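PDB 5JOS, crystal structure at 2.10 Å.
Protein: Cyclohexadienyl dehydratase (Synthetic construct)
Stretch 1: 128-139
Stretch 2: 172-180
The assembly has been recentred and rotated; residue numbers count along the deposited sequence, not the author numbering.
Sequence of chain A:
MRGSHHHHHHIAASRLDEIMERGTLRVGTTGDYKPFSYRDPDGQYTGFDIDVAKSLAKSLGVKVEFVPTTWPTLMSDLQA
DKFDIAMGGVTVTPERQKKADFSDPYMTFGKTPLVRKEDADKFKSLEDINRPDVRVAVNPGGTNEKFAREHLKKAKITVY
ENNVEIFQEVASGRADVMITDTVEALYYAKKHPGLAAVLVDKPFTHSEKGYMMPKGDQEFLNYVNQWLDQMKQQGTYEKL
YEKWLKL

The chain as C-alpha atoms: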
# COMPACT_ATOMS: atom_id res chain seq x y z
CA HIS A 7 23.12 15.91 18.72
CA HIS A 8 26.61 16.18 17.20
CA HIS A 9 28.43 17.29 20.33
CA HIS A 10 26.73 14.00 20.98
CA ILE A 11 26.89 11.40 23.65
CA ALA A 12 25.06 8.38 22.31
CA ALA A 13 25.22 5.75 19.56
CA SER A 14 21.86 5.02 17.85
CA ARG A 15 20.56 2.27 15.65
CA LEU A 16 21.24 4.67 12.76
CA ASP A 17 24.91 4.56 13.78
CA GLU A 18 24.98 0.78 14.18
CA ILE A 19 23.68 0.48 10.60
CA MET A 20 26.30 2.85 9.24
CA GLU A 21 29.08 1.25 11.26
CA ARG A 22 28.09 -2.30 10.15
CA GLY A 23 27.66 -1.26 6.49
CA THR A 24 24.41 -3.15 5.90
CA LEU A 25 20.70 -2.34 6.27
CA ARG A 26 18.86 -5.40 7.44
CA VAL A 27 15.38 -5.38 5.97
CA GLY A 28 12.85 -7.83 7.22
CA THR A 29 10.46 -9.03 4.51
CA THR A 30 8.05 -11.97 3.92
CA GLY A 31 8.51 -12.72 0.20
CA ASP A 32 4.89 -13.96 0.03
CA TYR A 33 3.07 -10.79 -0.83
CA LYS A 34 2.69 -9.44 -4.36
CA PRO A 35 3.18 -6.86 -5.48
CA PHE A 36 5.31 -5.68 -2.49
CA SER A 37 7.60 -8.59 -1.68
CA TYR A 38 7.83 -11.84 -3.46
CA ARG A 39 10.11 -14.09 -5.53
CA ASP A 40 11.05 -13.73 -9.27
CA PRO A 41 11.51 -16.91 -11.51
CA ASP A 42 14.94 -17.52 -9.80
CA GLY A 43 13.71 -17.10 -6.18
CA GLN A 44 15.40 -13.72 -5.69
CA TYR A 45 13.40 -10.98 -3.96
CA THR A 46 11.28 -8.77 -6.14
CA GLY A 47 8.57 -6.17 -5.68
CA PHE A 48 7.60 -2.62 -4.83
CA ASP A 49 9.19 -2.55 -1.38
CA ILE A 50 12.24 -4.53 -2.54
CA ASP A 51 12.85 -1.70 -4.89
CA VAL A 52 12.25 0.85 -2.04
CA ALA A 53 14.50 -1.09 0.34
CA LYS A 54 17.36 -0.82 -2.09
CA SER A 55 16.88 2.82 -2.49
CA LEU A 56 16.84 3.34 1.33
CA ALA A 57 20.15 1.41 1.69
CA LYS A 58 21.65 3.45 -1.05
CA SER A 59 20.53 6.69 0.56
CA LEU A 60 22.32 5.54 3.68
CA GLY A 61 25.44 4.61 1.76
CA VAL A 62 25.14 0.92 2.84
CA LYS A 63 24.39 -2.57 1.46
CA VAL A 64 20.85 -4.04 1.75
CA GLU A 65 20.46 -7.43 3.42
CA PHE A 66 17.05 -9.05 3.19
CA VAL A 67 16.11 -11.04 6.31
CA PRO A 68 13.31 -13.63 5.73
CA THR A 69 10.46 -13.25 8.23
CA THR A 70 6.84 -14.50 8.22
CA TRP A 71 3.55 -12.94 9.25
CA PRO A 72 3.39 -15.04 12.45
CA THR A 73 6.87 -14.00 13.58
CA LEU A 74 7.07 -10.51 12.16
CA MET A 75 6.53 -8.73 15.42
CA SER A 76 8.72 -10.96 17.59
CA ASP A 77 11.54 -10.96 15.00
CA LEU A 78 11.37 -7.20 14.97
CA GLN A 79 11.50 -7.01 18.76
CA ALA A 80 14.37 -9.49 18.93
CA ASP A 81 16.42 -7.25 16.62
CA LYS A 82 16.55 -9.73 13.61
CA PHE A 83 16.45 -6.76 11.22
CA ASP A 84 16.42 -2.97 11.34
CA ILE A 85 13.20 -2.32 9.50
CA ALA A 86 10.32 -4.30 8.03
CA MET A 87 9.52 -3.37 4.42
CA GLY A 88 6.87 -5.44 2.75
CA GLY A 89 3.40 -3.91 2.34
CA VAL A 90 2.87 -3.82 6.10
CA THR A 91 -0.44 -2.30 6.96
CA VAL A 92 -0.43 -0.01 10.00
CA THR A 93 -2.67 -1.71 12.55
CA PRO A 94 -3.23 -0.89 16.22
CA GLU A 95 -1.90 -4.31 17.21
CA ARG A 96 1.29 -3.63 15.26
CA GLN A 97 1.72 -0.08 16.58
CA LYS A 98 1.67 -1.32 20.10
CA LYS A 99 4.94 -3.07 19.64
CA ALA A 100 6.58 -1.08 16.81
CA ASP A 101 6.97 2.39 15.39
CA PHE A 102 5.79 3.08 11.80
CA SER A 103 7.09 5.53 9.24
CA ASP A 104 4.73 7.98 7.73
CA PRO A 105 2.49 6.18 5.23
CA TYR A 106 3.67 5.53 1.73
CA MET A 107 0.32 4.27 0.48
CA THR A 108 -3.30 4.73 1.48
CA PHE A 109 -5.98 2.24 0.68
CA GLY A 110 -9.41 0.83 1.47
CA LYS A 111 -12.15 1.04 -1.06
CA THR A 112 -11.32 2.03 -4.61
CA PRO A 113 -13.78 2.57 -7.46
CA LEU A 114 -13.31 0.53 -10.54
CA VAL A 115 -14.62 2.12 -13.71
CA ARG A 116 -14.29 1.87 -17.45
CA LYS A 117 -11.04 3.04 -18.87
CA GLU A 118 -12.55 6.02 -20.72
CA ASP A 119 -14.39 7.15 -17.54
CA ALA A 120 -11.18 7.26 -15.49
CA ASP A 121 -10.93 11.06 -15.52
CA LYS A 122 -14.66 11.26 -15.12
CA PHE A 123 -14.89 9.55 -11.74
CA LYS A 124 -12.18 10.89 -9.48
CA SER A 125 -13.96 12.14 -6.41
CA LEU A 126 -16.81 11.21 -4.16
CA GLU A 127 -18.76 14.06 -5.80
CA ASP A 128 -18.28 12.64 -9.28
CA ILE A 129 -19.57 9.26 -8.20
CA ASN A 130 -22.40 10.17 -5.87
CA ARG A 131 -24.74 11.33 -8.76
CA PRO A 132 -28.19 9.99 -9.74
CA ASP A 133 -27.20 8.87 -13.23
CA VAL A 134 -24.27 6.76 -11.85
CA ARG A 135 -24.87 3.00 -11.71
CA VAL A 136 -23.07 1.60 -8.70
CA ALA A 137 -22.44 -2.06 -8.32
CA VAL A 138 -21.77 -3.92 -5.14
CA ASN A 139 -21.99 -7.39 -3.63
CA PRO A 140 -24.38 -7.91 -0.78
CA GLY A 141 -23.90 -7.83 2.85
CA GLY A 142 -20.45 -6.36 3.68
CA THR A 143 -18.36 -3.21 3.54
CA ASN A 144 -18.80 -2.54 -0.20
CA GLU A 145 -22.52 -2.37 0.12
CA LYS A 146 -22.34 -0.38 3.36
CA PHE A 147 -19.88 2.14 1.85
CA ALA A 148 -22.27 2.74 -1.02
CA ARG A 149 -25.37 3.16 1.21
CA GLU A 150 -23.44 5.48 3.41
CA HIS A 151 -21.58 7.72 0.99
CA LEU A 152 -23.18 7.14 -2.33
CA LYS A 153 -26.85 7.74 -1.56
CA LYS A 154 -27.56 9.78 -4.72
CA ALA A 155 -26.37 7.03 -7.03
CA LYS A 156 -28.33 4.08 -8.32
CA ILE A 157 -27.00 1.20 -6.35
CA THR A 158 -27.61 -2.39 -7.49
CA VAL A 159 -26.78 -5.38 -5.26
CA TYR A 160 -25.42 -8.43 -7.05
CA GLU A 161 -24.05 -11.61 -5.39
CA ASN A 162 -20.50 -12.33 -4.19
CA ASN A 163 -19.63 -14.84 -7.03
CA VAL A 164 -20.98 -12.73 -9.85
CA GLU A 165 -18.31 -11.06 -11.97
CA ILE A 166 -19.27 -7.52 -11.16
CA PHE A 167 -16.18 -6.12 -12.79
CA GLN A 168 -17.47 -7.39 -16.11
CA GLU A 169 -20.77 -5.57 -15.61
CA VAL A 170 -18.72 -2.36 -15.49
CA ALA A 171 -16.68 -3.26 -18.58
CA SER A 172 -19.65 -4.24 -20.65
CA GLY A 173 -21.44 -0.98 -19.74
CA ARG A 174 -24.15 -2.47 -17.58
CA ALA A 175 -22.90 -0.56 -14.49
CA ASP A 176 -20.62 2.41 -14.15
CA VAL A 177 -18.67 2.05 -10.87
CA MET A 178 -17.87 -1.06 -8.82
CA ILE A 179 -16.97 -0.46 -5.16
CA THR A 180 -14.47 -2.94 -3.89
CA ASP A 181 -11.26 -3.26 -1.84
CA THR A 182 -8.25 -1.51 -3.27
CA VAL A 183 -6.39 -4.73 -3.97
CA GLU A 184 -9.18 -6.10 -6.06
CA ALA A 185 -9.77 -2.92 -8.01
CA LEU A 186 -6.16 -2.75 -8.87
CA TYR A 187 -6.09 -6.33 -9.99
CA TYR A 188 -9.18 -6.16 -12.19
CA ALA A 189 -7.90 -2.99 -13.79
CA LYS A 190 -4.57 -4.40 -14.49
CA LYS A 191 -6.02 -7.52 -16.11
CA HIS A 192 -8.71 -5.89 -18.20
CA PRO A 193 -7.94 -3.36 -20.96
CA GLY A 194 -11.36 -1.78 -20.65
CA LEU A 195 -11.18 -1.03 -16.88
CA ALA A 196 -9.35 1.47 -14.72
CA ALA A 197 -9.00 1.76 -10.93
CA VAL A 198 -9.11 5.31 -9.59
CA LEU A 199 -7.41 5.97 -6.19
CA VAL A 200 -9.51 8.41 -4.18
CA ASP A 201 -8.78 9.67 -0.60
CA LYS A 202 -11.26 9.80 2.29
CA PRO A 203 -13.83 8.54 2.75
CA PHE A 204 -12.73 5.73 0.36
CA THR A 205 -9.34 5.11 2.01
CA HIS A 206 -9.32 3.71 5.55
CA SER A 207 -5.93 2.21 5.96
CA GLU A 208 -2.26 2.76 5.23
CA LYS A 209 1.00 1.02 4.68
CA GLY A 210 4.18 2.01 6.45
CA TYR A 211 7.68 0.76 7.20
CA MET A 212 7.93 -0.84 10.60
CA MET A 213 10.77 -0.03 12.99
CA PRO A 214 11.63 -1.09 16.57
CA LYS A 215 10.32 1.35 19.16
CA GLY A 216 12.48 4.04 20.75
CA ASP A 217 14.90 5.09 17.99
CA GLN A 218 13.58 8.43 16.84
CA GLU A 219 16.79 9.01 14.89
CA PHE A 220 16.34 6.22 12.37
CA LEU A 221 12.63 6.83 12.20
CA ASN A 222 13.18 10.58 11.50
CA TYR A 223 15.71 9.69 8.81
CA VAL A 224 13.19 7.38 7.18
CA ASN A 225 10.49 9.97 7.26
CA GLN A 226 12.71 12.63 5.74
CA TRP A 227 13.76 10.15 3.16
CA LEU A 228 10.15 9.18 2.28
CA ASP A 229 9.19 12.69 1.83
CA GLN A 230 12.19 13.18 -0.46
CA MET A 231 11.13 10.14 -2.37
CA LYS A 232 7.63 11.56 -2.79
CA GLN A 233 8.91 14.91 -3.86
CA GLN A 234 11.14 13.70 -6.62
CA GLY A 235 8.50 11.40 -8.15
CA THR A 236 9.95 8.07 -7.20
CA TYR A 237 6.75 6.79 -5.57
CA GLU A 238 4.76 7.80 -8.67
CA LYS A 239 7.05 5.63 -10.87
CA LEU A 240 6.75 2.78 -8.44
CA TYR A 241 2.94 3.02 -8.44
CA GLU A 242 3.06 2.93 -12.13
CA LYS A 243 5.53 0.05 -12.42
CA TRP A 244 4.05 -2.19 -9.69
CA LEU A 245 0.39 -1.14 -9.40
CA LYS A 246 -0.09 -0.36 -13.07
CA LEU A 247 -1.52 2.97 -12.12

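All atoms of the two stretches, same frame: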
# COMPACT_ATOMS: atom_id res chain seq x y z
N ASP A 128 -18.09 13.09 -7.91
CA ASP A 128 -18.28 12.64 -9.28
C ASP A 128 -19.12 11.37 -9.32
O ASP A 128 -19.78 11.08 -10.30
CB ASP A 128 -16.91 12.29 -9.88
CG ASP A 128 -16.10 13.50 -10.17
OD1 ASP A 128 -16.65 14.55 -9.91
OD2 ASP A 128 -14.95 13.42 -10.61
N ILE A 129 -19.01 10.60 -8.25
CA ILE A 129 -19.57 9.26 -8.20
C ILE A 129 -20.97 9.27 -7.60
O ILE A 129 -21.85 8.55 -8.08
CB ILE A 129 -18.62 8.26 -7.49
CG1 ILE A 129 -17.31 8.13 -8.31
CG2 ILE A 129 -19.28 6.90 -7.30
CD1 ILE A 129 -16.14 7.61 -7.52
N ASN A 130 -21.14 10.06 -6.55
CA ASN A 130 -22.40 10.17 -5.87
C ASN A 130 -23.40 11.05 -6.67
O ASN A 130 -23.80 12.13 -6.23
CB ASN A 130 -22.14 10.78 -4.52
CG ASN A 130 -23.35 10.75 -3.64
OD1 ASN A 130 -24.18 9.86 -3.71
ND2 ASN A 130 -23.47 11.75 -2.82
N ARG A 131 -23.79 10.60 -7.87
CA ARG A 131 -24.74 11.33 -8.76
C ARG A 131 -25.84 10.36 -9.22
O ARG A 131 -25.58 9.17 -9.39
CB ARG A 131 -24.05 11.81 -10.03
CG ARG A 131 -22.92 12.74 -9.79
CD ARG A 131 -23.52 14.02 -9.23
NE ARG A 131 -22.52 15.06 -9.17
CZ ARG A 131 -22.02 15.65 -10.25
NH1 ARG A 131 -22.42 15.31 -11.48
NH2 ARG A 131 -21.11 16.60 -10.10
N PRO A 132 -27.03 10.89 -9.52
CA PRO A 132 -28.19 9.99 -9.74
C PRO A 132 -28.12 9.18 -11.04
O PRO A 132 -28.76 8.15 -11.19
CB PRO A 132 -29.40 10.93 -9.72
CG PRO A 132 -28.85 12.32 -9.89
CD PRO A 132 -27.39 12.33 -9.58
N ASP A 133 -27.35 9.64 -11.99
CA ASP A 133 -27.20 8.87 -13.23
C ASP A 133 -26.09 7.77 -13.09
O ASP A 133 -25.82 6.99 -14.03
CB ASP A 133 -26.86 9.88 -14.31
CG ASP A 133 -26.14 11.07 -13.71
OD1 ASP A 133 -26.78 12.09 -13.36
OD2 ASP A 133 -24.95 10.92 -13.47
N VAL A 134 -25.45 7.66 -11.94
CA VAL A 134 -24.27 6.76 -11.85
C VAL A 134 -24.75 5.41 -11.35
O VAL A 134 -25.40 5.35 -10.31
CB VAL A 134 -23.17 7.35 -10.94
CG1 VAL A 134 -21.99 6.37 -10.85
CG2 VAL A 134 -22.72 8.72 -11.48
N ARG A 135 -24.48 4.33 -12.11
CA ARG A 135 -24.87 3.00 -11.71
C ARG A 135 -23.74 2.32 -10.92
O ARG A 135 -22.67 1.97 -11.47
CB ARG A 135 -25.33 2.14 -12.91
CG ARG A 135 -26.64 2.64 -13.52
CD ARG A 135 -26.84 2.07 -14.93
NE ARG A 135 -25.60 2.32 -15.69
CZ ARG A 135 -25.26 1.76 -16.86
NH1 ARG A 135 -26.07 0.91 -17.45
NH2 ARG A 135 -24.10 2.05 -17.43
N VAL A 136 -24.00 2.15 -9.63
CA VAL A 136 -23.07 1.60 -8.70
C VAL A 136 -23.37 0.18 -8.40
O VAL A 136 -24.51 -0.17 -8.18
CB VAL A 136 -23.12 2.37 -7.38
CG1 VAL A 136 -22.27 1.72 -6.31
CG2 VAL A 136 -22.58 3.77 -7.60
N ALA A 137 -22.32 -0.62 -8.47
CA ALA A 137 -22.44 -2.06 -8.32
C ALA A 137 -21.74 -2.54 -7.10
O ALA A 137 -20.60 -2.19 -6.90
CB ALA A 137 -21.88 -2.79 -9.52
N VAL A 138 -22.44 -3.34 -6.28
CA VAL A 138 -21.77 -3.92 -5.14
C VAL A 138 -22.29 -5.32 -4.90
O VAL A 138 -23.42 -5.68 -5.32
CB VAL A 138 -22.02 -3.12 -3.86
CG1 VAL A 138 -21.52 -1.70 -3.99
CG2 VAL A 138 -23.49 -3.13 -3.54
N ASN A 139 -21.50 -6.11 -4.16
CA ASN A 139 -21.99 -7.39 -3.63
C ASN A 139 -22.75 -7.14 -2.35
O ASN A 139 -22.57 -6.13 -1.71
CB ASN A 139 -20.82 -8.36 -3.39
CG ASN A 139 -19.79 -7.79 -2.42
OD1 ASN A 139 -19.31 -6.67 -2.58
ND2 ASN A 139 -19.54 -8.50 -1.38
N SER A 172 -18.74 -4.05 -19.53
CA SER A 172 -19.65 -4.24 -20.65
C SER A 172 -20.62 -3.09 -20.63
O SER A 172 -21.46 -3.03 -21.47
CB SER A 172 -20.45 -5.54 -20.46
OG SER A 172 -21.20 -5.37 -19.23
N GLY A 173 -20.59 -2.19 -19.66
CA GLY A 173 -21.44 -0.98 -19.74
C GLY A 173 -22.79 -1.17 -19.08
O GLY A 173 -23.71 -0.33 -19.24
N ARG A 174 -22.91 -2.23 -18.29
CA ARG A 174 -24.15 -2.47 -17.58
C ARG A 174 -24.14 -1.84 -16.20
O ARG A 174 -25.13 -1.91 -15.53
CB ARG A 174 -24.51 -3.98 -17.56
CG ARG A 174 -24.83 -4.58 -18.97
CD ARG A 174 -25.24 -6.07 -18.92
NE ARG A 174 -24.16 -6.92 -18.39
CZ ARG A 174 -23.24 -7.55 -19.13
NH1 ARG A 174 -23.25 -7.47 -20.44
NH2 ARG A 174 -22.29 -8.27 -18.55
N ALA A 175 -22.99 -1.35 -15.72
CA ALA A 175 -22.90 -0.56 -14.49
C ALA A 175 -21.77 0.38 -14.77
O ALA A 175 -20.98 0.18 -15.72
CB ALA A 175 -22.54 -1.43 -13.33
N ASP A 176 -21.63 1.36 -13.93
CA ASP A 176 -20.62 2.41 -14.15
C ASP A 176 -19.43 2.42 -13.17
O ASP A 176 -18.32 2.85 -13.53
CB ASP A 176 -21.29 3.77 -13.94
CG ASP A 176 -22.35 4.05 -15.01
OD1 ASP A 176 -22.03 3.75 -16.16
OD2 ASP A 176 -23.49 4.43 -14.71
N VAL A 177 -19.70 2.02 -11.93
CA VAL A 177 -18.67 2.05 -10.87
C VAL A 177 -18.88 0.87 -9.94
O VAL A 177 -19.95 0.74 -9.35
CB VAL A 177 -18.84 3.29 -10.00
CG1 VAL A 177 -17.80 3.29 -8.86
CG2 VAL A 177 -18.77 4.61 -10.80
N MET A 178 -17.84 0.03 -9.78
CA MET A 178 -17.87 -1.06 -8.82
C MET A 178 -17.08 -0.60 -7.62
O MET A 178 -16.00 -0.08 -7.80
CB MET A 178 -17.25 -2.33 -9.41
CG MET A 178 -17.15 -3.44 -8.38
SD MET A 178 -16.28 -4.78 -9.20
CE MET A 178 -16.13 -5.88 -7.79
N ILE A 179 -17.66 -0.72 -6.41
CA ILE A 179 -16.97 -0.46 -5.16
C ILE A 179 -16.44 -1.73 -4.63
O ILE A 179 -17.21 -2.66 -4.45
CB ILE A 179 -17.89 0.13 -4.06
CG1 ILE A 179 -18.53 1.38 -4.59
CG2 ILE A 179 -17.15 0.40 -2.79
CD1 ILE A 179 -17.59 2.51 -4.94
N THR A 180 -15.11 -1.75 -4.39
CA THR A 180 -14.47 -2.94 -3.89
C THR A 180 -13.19 -2.56 -3.15
O THR A 180 -12.74 -1.43 -3.28
CB THR A 180 -14.20 -3.88 -5.08
OG1 THR A 180 -13.72 -5.13 -4.62
CG2 THR A 180 -13.23 -3.31 -5.99
O HOH W 1 -18.58 -5.02 -5.03

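Two parallel strands, 135-138 and 177-180, meet here, and the polar work is concentrated where they begin. Arg-135 and Asp-176 pair through both backbone and side chain. The carboxylate of Asp-176 takes a bidentate grip on the guanidinium, with Arg-135 NE to Asp-176 OD2 at 3.1 Å and Arg-135 NH2 to Asp-176 OD1 at 3.0 Å, both nearly straight, so the charges form a salt bridge in which the bonds are well aimed. Asp-176 OD2 does double duty: it also accepts Arg-135 N at 2.8 Å. One carboxylate thus takes the main-chain N of Arg-135, its NE and one bond from NH2, leaving Gly-173 O to receive NH2 again and, weakly, NH1.

The reverse exchange runs through Arg-135 O, which accepts Asp-176 N at 2.7 Å and Val-177 N at 3.0 Å, two successive amides converging on one carbonyl. The guanidinium finds a further acceptor in Gly-173 O, which lies near its plane, 3.0 Å from Arg-135 NH2 and, in a weak bond, 3.2 Å from Arg-135 NH1. Gly-173 closes a Schellman motif with positive phi; a CB there would jam against the preceding carbonyl.

Beyond this cluster the ladder is ordinary parallel sheet. Ala-137 reaches to both sides of Met-178 in sequence: Ala-137 N donates to Val-177 O at 2.9 Å, and Ala-137 O accepts Ile-179 N in a weak bond of 3.3 Å. Val-177 O also receives a CA-H contact from Val-136 CA at 3.3 Å. Past the ladder, a water bridges the two stretches, donating to Ile-179 O at 2.8 Å and to Asn-139 OD1 at 3.0 Å.

Apolar packing flanks these bonds. Val-177 meets Val-134 (CG2 to CG1, 3.7 Å) and Ile-129 (CG1 to CG2, 4.2 Å), on the sheet face it shares with Val-136. On the face of Ala-137 and Met-178, Ala-137 CB sits 4.1 Å from Ala-175 CB.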